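Side-chain contacts in adenosine deaminase (Burkholderia ambifaria, PDB 4GXW), which probably deaminates adenine or a related purine, using a bound zinc ion held in a TIM-barrel amidohydrolase fold: residues Q162-A167 with N192-E197; K288-G291 with K295-P298. One frame throughout, in Å; residues are numbered along the deposited sequence.

Both contacts belong to one barrel-shaped deaminase domain and lie well apart: their centres are 27 Å from each other, the nearest atoms about 15 Å, and nothing touches between them. Interaction 1 joins the start of helix 164-176, with the residues just before it, to the loop after strand 184-188, through a single arginine-to-carbonyl bond. Interaction 2 is buried and apolar, packing loop residues 288-291 against strand 295-298. Neither supplies a zinc ligand; those are H35, H37, H216 and D301. Yet both have the metal site in their neighbourhood: the R194 side chain is about 10 Å from that of H216, and the I296 side chain about 10 Å from that of H35.

Interaction 1 (Q162-A167 with N192-E197); sequences QDPDEA and NDRPPE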
ATOM      1  N   GLN A 162     -16.656   9.726  -5.635  1.00  9.04           N
ATOM      2  CA  GLN A 162     -18.101   9.653  -5.459  1.00  9.33           C
ATOM      3  C   GLN A 162     -18.540  10.513  -4.279  1.00 10.60           C
ATOM      4  O   GLN A 162     -17.712  11.018  -3.516  1.00 11.97           O
ATOM      5  CB  GLN A 162     -18.566   8.195  -5.301  1.00 12.88           C
ATOM      6  CG  GLN A 162     -17.884   7.164  -6.236  1.00 14.80           C
ATOM      7  CD  GLN A 162     -17.721   7.606  -7.690  1.00 15.20           C
ATOM      8  OE1 GLN A 162     -18.571   8.310  -8.248  1.00 17.20           O
ATOM      9  NE2 GLN A 162     -16.630   7.166  -8.322  1.00 17.30           N
ATOM     10  N   ASP A 163     -19.852  10.699  -4.159  1.00 11.08           N
ATOM     11  CA  ASP A 163     -20.449  11.553  -3.128  1.00 11.51           C
ATOM     12  C   ASP A 163     -20.112  11.071  -1.710  1.00 11.43           C
ATOM     13  O   ASP A 163     -19.960   9.866  -1.479  1.00 11.54           O
ATOM     14  CB  ASP A 163     -21.971  11.549  -3.322  1.00 12.52           C
ATOM     15  CG  ASP A 163     -22.681  12.615  -2.510  1.00 19.95           C
ATOM     16  OD1 ASP A 163     -22.997  12.359  -1.328  1.00 18.61           O
ATOM     17  OD2 ASP A 163     -22.950  13.708  -3.062  1.00 19.98           O
ATOM     18  N   PRO A 164     -19.986  12.005  -0.750  1.00 10.62           N
ATOM     19  CA  PRO A 164     -19.737  11.596   0.642  1.00 11.90           C
ATOM     20  C   PRO A 164     -20.805  10.661   1.229  1.00 13.63           C
ATOM     21  O   PRO A 164     -20.484   9.941   2.177  1.00 12.61           O
ATOM     22  CB  PRO A 164     -19.658  12.928   1.410  1.00 14.68           C
ATOM     23  CG  PRO A 164     -20.081  14.001   0.438  1.00 18.69           C
ATOM     24  CD  PRO A 164     -19.841  13.458  -0.940  1.00 12.35           C
ATOM     25  N   ASP A 165     -22.020  10.654   0.682  1.00 13.36           N
ATOM     26  CA  ASP A 165     -23.026   9.672   1.099  1.00 15.25           C
ATOM     27  C   ASP A 165     -22.580   8.226   0.885  1.00 12.68           C
ATOM     28  O   ASP A 165     -22.957   7.334   1.649  1.00 13.39           O
ATOM     29  CB  ASP A 165     -24.346   9.874   0.352  1.00 18.70           C
ATOM     30  CG  ASP A 165     -25.130  11.054   0.852  1.00 29.33           C
ATOM     31  OD1 ASP A 165     -24.815  11.562   1.945  1.00 30.99           O
ATOM     32  OD2 ASP A 165     -26.078  11.460   0.151  1.00 30.29           O
ATOM     33  N   GLU A 166     -21.794   7.984  -0.160  1.00 11.94           N
ATOM     34  CA  GLU A 166     -21.328   6.630  -0.434  1.00 13.58           C
ATOM     35  C   GLU A 166     -20.324   6.215   0.630  1.00  9.86           C
ATOM     36  O   GLU A 166     -20.244   5.045   1.001  1.00 11.62           O
ATOM     37  CB  GLU A 166     -20.721   6.504  -1.839  1.00 12.97           C
ATOM     38  CG  GLU A 166     -21.722   6.670  -2.982  1.00 14.14           C
ATOM     39  CD  GLU A 166     -22.777   5.571  -3.055  1.00 16.62           C
ATOM     40  OE1 GLU A 166     -22.607   4.493  -2.446  1.00 15.68           O
ATOM     41  OE2 GLU A 166     -23.791   5.786  -3.748  1.00 27.61           O
ATOM     42  N   ALA A 167     -19.568   7.187   1.136  1.00 10.60           N
ATOM     43  CA  ALA A 167     -18.599   6.930   2.191  1.00  9.98           C
ATOM     44  C   ALA A 167     -19.309   6.520   3.489  1.00 10.37           C
ATOM     45  O   ALA A 167     -18.907   5.554   4.142  1.00 10.23           O
ATOM     46  CB  ALA A 167     -17.703   8.160   2.412  1.00 11.19           C
ATOM     47  N   ASN A 192      -7.317  15.240  -6.334  1.00  9.57           N
ATOM     48  CA  ASN A 192      -7.559  16.587  -6.850  1.00  9.67           C
ATOM     49  C   ASN A 192      -9.028  16.987  -6.740  1.00 10.88           C
ATOM     50  O   ASN A 192      -9.907  16.250  -7.187  1.00 11.87           O
ATOM     51  CB  ASN A 192      -7.147  16.685  -8.322  1.00 11.92           C
ATOM     52  CG  ASN A 192      -5.748  16.168  -8.581  1.00 13.57           C
ATOM     53  OD1 ASN A 192      -5.456  14.996  -8.347  1.00 13.27           O
ATOM     54  ND2 ASN A 192      -4.883  17.036  -9.102  1.00 16.10           N
ATOM     55  N   ASP A 193      -9.279  18.143  -6.134  1.00 10.59           N
ATOM     56  CA  ASP A 193     -10.632  18.693  -6.013  1.00 11.44           C
ATOM     57  C   ASP A 193     -11.609  17.871  -5.163  1.00 11.25           C
ATOM     58  O   ASP A 193     -12.810  18.167  -5.145  1.00 11.29           O
ATOM     59  CB  ASP A 193     -11.239  18.944  -7.400  1.00 13.55           C
ATOM     60  CG  ASP A 193     -10.364  19.826  -8.258  1.00 16.93           C
ATOM     61  OD1 ASP A 193      -9.964  20.905  -7.778  1.00 17.77           O
ATOM     62  OD2 ASP A 193     -10.055  19.431  -9.402  1.00 24.16           O
ATOM     63  N   ARG A 194     -11.105  16.861  -4.458  1.00 10.52           N
ATOM     64  CA  ARG A 194     -11.928  16.029  -3.584  1.00 10.69           C
ATOM     65  C   ARG A 194     -11.265  15.968  -2.211  1.00  9.11           C
ATOM     66  O   ARG A 194     -10.742  14.928  -1.792  1.00  9.08           O
ATOM     67  CB  ARG A 194     -12.121  14.623  -4.164  1.00 10.16           C
ATOM     68  CG  ARG A 194     -12.665  14.595  -5.588  1.00 10.92           C
ATOM     69  CD  ARG A 194     -14.057  15.200  -5.672  1.00 14.17           C
ATOM     70  NE  ARG A 194     -15.052  14.331  -5.050  1.00 11.49           N
ATOM     71  CZ  ARG A 194     -16.332  14.646  -4.903  1.00 12.06           C
ATOM     72  NH1 ARG A 194     -16.787  15.820  -5.318  1.00 15.22           N
ATOM     73  NH2 ARG A 194     -17.160  13.784  -4.329  1.00 12.38           N
ATOM     74  N   PRO A 195     -11.271  17.096  -1.494  1.00  9.57           N
ATOM     75  CA  PRO A 195     -10.451  17.202  -0.283  1.00 10.09           C
ATOM     76  C   PRO A 195     -10.993  16.355   0.871  1.00  8.47           C
ATOM     77  O   PRO A 195     -12.186  16.036   0.914  1.00  8.49           O
ATOM     78  CB  PRO A 195     -10.510  18.695   0.037  1.00  9.28           C
ATOM     79  CG  PRO A 195     -11.827  19.118  -0.487  1.00 11.27           C
ATOM     80  CD  PRO A 195     -11.998  18.347  -1.770  1.00 10.31           C
ATOM     81  N   PRO A 196     -10.119  16.004   1.818  1.00  7.87           N
ATOM     82  CA  PRO A 196     -10.515  15.047   2.862  1.00  7.61           C
ATOM     83  C   PRO A 196     -11.667  15.512   3.757  1.00  7.73           C
ATOM     84  O   PRO A 196     -12.456  14.664   4.185  1.00  7.97           O
ATOM     85  CB  PRO A 196      -9.218  14.845   3.661  1.00  8.85           C
ATOM     86  CG  PRO A 196      -8.391  16.080   3.366  1.00  9.59           C
ATOM     87  CD  PRO A 196      -8.703  16.405   1.933  1.00  9.62           C
ATOM     88  N   GLU A 197     -11.771  16.811   4.019  1.00  7.98           N
ATOM     89  CA  GLU A 197     -12.848  17.308   4.868  1.00  8.18           C
ATOM     90  C   GLU A 197     -14.247  17.081   4.287  1.00  8.31           C
ATOM     91  O   GLU A 197     -15.236  17.094   5.006  1.00  8.42           O
ATOM     92  CB  GLU A 197     -12.632  18.781   5.238  1.00  8.87           C
ATOM     93  CG  GLU A 197     -12.698  19.771   4.079  1.00  9.63           C
ATOM     94  CD  GLU A 197     -11.361  20.046   3.408  1.00  9.73           C
ATOM     95  OE1 GLU A 197     -10.446  19.180   3.461  1.00  9.74           O
ATOM     96  OE2 GLU A 197     -11.233  21.140   2.800  1.00 10.21           O
TER
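The backbone oxygen of Q162 receives the one hydrogen bond of this contact, from NH2 of R194, with 2.9 Å between Q162 O and R194 NH2. The bond is bent at the hydrogen, with an N-H...O angle of 135°. On the arginine side the approach is in plane: Q162 O sits at the edge of the guanidinium. On the carbonyl side it is not, because NH2 stands well above the carbonyl plane of Q162 instead of lying on a lone pair. R194 gets there by folding up, its CG beside the backbone N and the chain bent again at chi2 (-63°) and chi3, which turns the guanidinium towards residues 162-164. A second grip comes from its NE, which donates to the backbone oxygen of R160, so two carbonyls of one loop fix the rotation of the group.

These loops follow neighbouring parallel strands of the TIM barrel, 151-159 and 184-188, and the arginine reaches from the second back to the first, just where helix 164-176 is about to begin. D163 is the N-cap of that helix: its OD1 accepts from the backbone N of D165 at 2.8 Å, a nearly straight bond that uses the anti side of the carboxylate. Its other oxygen, OD2, lies 5.9 Å from NH2 of R194, too far for a salt bridge, although the opposite charges probably attract weakly.

P164 brings its ring obliquely to the guanidinium, with CD 4.3 Å from NH2 of R194. CB of Q162 points away from the arginine, and the side-chain NE2 of Q162 bonds to D159 OD2. Farther along the helix, E166 OE1 pairs with R124 NE in a salt bridge.

Interaction 2 (K288-G291 with K295-P298); sequences KMPG and KIHP
M289 and P290 meet I296 through apolar side chains alone, and the two branches of the isoleucine divide the work. CD1, at the end of the longer branch, pushes against the proline ring, 3.5 Å from P290 CG and 3.9 Å from P290 CD. The ring and the isoleucine chain lie roughly at right angles. The short branch serves the methionine: I296 CG2 rests 3.7 Å from M289 CB, while the methyl CE of M289 stands a little farther off, 4.1 Å from the same CG2. The bend of the methionine at chi3 (82°) brings CE round to that methyl. I296 holds CG1 between its own backbone N and carbonyl carbon (chi1 73°), a setting that sends one branch to each partner.

Polar bonds in the surroundings run to other parts of the fold. The backbone of K295 pairs with F262 and that of H297 with V264, which places 295-298 beside the parallel strand 261-264. I296 O also accepts from N334 ND2, and K295 NZ forms a salt bridge with D337.

Loop residues 288-291 lie against strand 295-298, which adjoins 261-264 in the wall of the TIM barrel and is followed closely by the zinc ligand D301. F331 of helix 325-338 touches both P290 and I296, M317 of helix 310-319 reaches I296, and M289 also packs on F262 of strand 261-264.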
ATOM      1  N   LYS A 288      13.304  12.984   1.817  1.00 12.20           N
ATOM      2  CA  LYS A 288      13.552  13.958   2.880  1.00 14.00           C
ATOM      3  C   LYS A 288      12.753  13.682   4.149  1.00 14.56           C
ATOM      4  O   LYS A 288      13.003  14.299   5.177  1.00 13.46           O
ATOM      5  CB  LYS A 288      13.183  15.371   2.411  1.00 17.04           C
ATOM      6  CG  LYS A 288      13.818  15.847   1.118  1.00 26.40           C
ATOM      7  CD  LYS A 288      13.119  17.124   0.649  1.00 33.63           C
ATOM      8  CE  LYS A 288      13.820  17.782  -0.533  1.00 36.10           C
ATOM      9  NZ  LYS A 288      13.472  17.133  -1.831  1.00 31.88           N
ATOM     10  N   MET A 289      11.769  12.794   4.079  1.00 11.45           N
ATOM     11  CA  MET A 289      10.845  12.653   5.208  1.00 10.66           C
ATOM     12  C   MET A 289      11.486  12.186   6.539  1.00 11.43           C
ATOM     13  O   MET A 289      11.229  12.784   7.590  1.00 10.92           O
ATOM     14  CB  MET A 289       9.602  11.832   4.820  1.00 11.14           C
ATOM     15  CG  MET A 289       8.684  12.573   3.837  1.00  9.79           C
ATOM     16  SD  MET A 289       7.418  11.545   3.081  1.00 10.77           S
ATOM     17  CE  MET A 289       6.156  11.506   4.352  1.00 11.52           C
ATOM     18  N   PRO A 290      12.342  11.149   6.506  1.00 10.52           N
ATOM     19  CA  PRO A 290      12.952  10.718   7.773  1.00 10.20           C
ATOM     20  C   PRO A 290      13.836  11.797   8.419  1.00 11.68           C
ATOM     21  O   PRO A 290      13.845  11.934   9.645  1.00 11.62           O
ATOM     22  CB  PRO A 290      13.770   9.479   7.363  1.00  9.83           C
ATOM     23  CG  PRO A 290      13.028   8.934   6.168  1.00  9.74           C
ATOM     24  CD  PRO A 290      12.607  10.184   5.420  1.00 10.39           C
ATOM     25  N   GLY A 291      14.556  12.571   7.604  1.00 10.96           N
ATOM     26  CA  GLY A 291      15.386  13.654   8.114  1.00 11.71           C
ATOM     27  C   GLY A 291      14.575  14.767   8.763  1.00 12.03           C
ATOM     28  O   GLY A 291      15.110  15.568   9.529  1.00 15.56           O
ATOM     29  N   LYS A 295       8.237   9.186  10.677  1.00 10.14           N
ATOM     30  CA  LYS A 295       8.304   7.733  10.547  1.00  8.96           C
ATOM     31  C   LYS A 295       7.671   7.308   9.239  1.00  9.00           C
ATOM     32  O   LYS A 295       6.460   7.466   9.067  1.00 10.83           O
ATOM     33  CB  LYS A 295       7.543   7.062  11.698  1.00  9.30           C
ATOM     34  CG  LYS A 295       8.174   7.228  13.065  1.00 12.70           C
ATOM     35  CD  LYS A 295       7.458   6.355  14.098  1.00 16.08           C
ATOM     36  CE  LYS A 295       8.168   6.367  15.446  1.00 24.37           C
ATOM     37  NZ  LYS A 295       7.579   5.361  16.381  1.00 27.66           N
ATOM     38  N   ILE A 296       8.470   6.779   8.322  1.00  8.80           N
ATOM     39  CA  ILE A 296       7.941   6.269   7.068  1.00  7.85           C
ATOM     40  C   ILE A 296       8.070   4.753   6.988  1.00  8.53           C
ATOM     41  O   ILE A 296       8.856   4.141   7.721  1.00  8.08           O
ATOM     42  CB  ILE A 296       8.576   6.938   5.818  1.00  8.17           C
ATOM     43  CG1 ILE A 296      10.021   6.464   5.605  1.00  9.68           C
ATOM     44  CG2 ILE A 296       8.483   8.463   5.922  1.00  9.79           C
ATOM     45  CD1 ILE A 296      10.672   7.030   4.335  1.00  9.42           C
ATOM     46  N   HIS A 297       7.315   4.165   6.069  1.00  7.66           N
ATOM     47  CA  HIS A 297       7.298   2.725   5.872  1.00  8.19           C
ATOM     48  C   HIS A 297       6.993   2.463   4.407  1.00  7.58           C
ATOM     49  O   HIS A 297       5.961   2.905   3.915  1.00  7.87           O
ATOM     50  CB  HIS A 297       6.234   2.082   6.761  1.00  7.85           C
ATOM     51  CG  HIS A 297       6.089   0.612   6.539  1.00  7.86           C
ATOM     52  ND1 HIS A 297       5.059   0.074   5.799  1.00  8.68           N
ATOM     53  CD2 HIS A 297       6.859  -0.427   6.940  1.00  8.08           C
ATOM     54  CE1 HIS A 297       5.200  -1.241   5.757  1.00  8.44           C
ATOM     55  NE2 HIS A 297       6.285  -1.570   6.436  1.00  8.20           N
ATOM     56  N   PRO A 298       7.891   1.761   3.702  1.00  7.56           N
ATOM     57  CA  PRO A 298       7.730   1.572   2.254  1.00  8.07           C
ATOM     58  C   PRO A 298       6.792   0.418   1.895  1.00  7.31           C
ATOM     59  O   PRO A 298       6.733  -0.581   2.621  1.00  7.85           O
ATOM     60  CB  PRO A 298       9.148   1.255   1.795  1.00  9.28           C
ATOM     61  CG  PRO A 298       9.727   0.520   2.965  1.00  8.10           C
ATOM     62  CD  PRO A 298       9.162   1.194   4.186  1.00  8.20           C
TER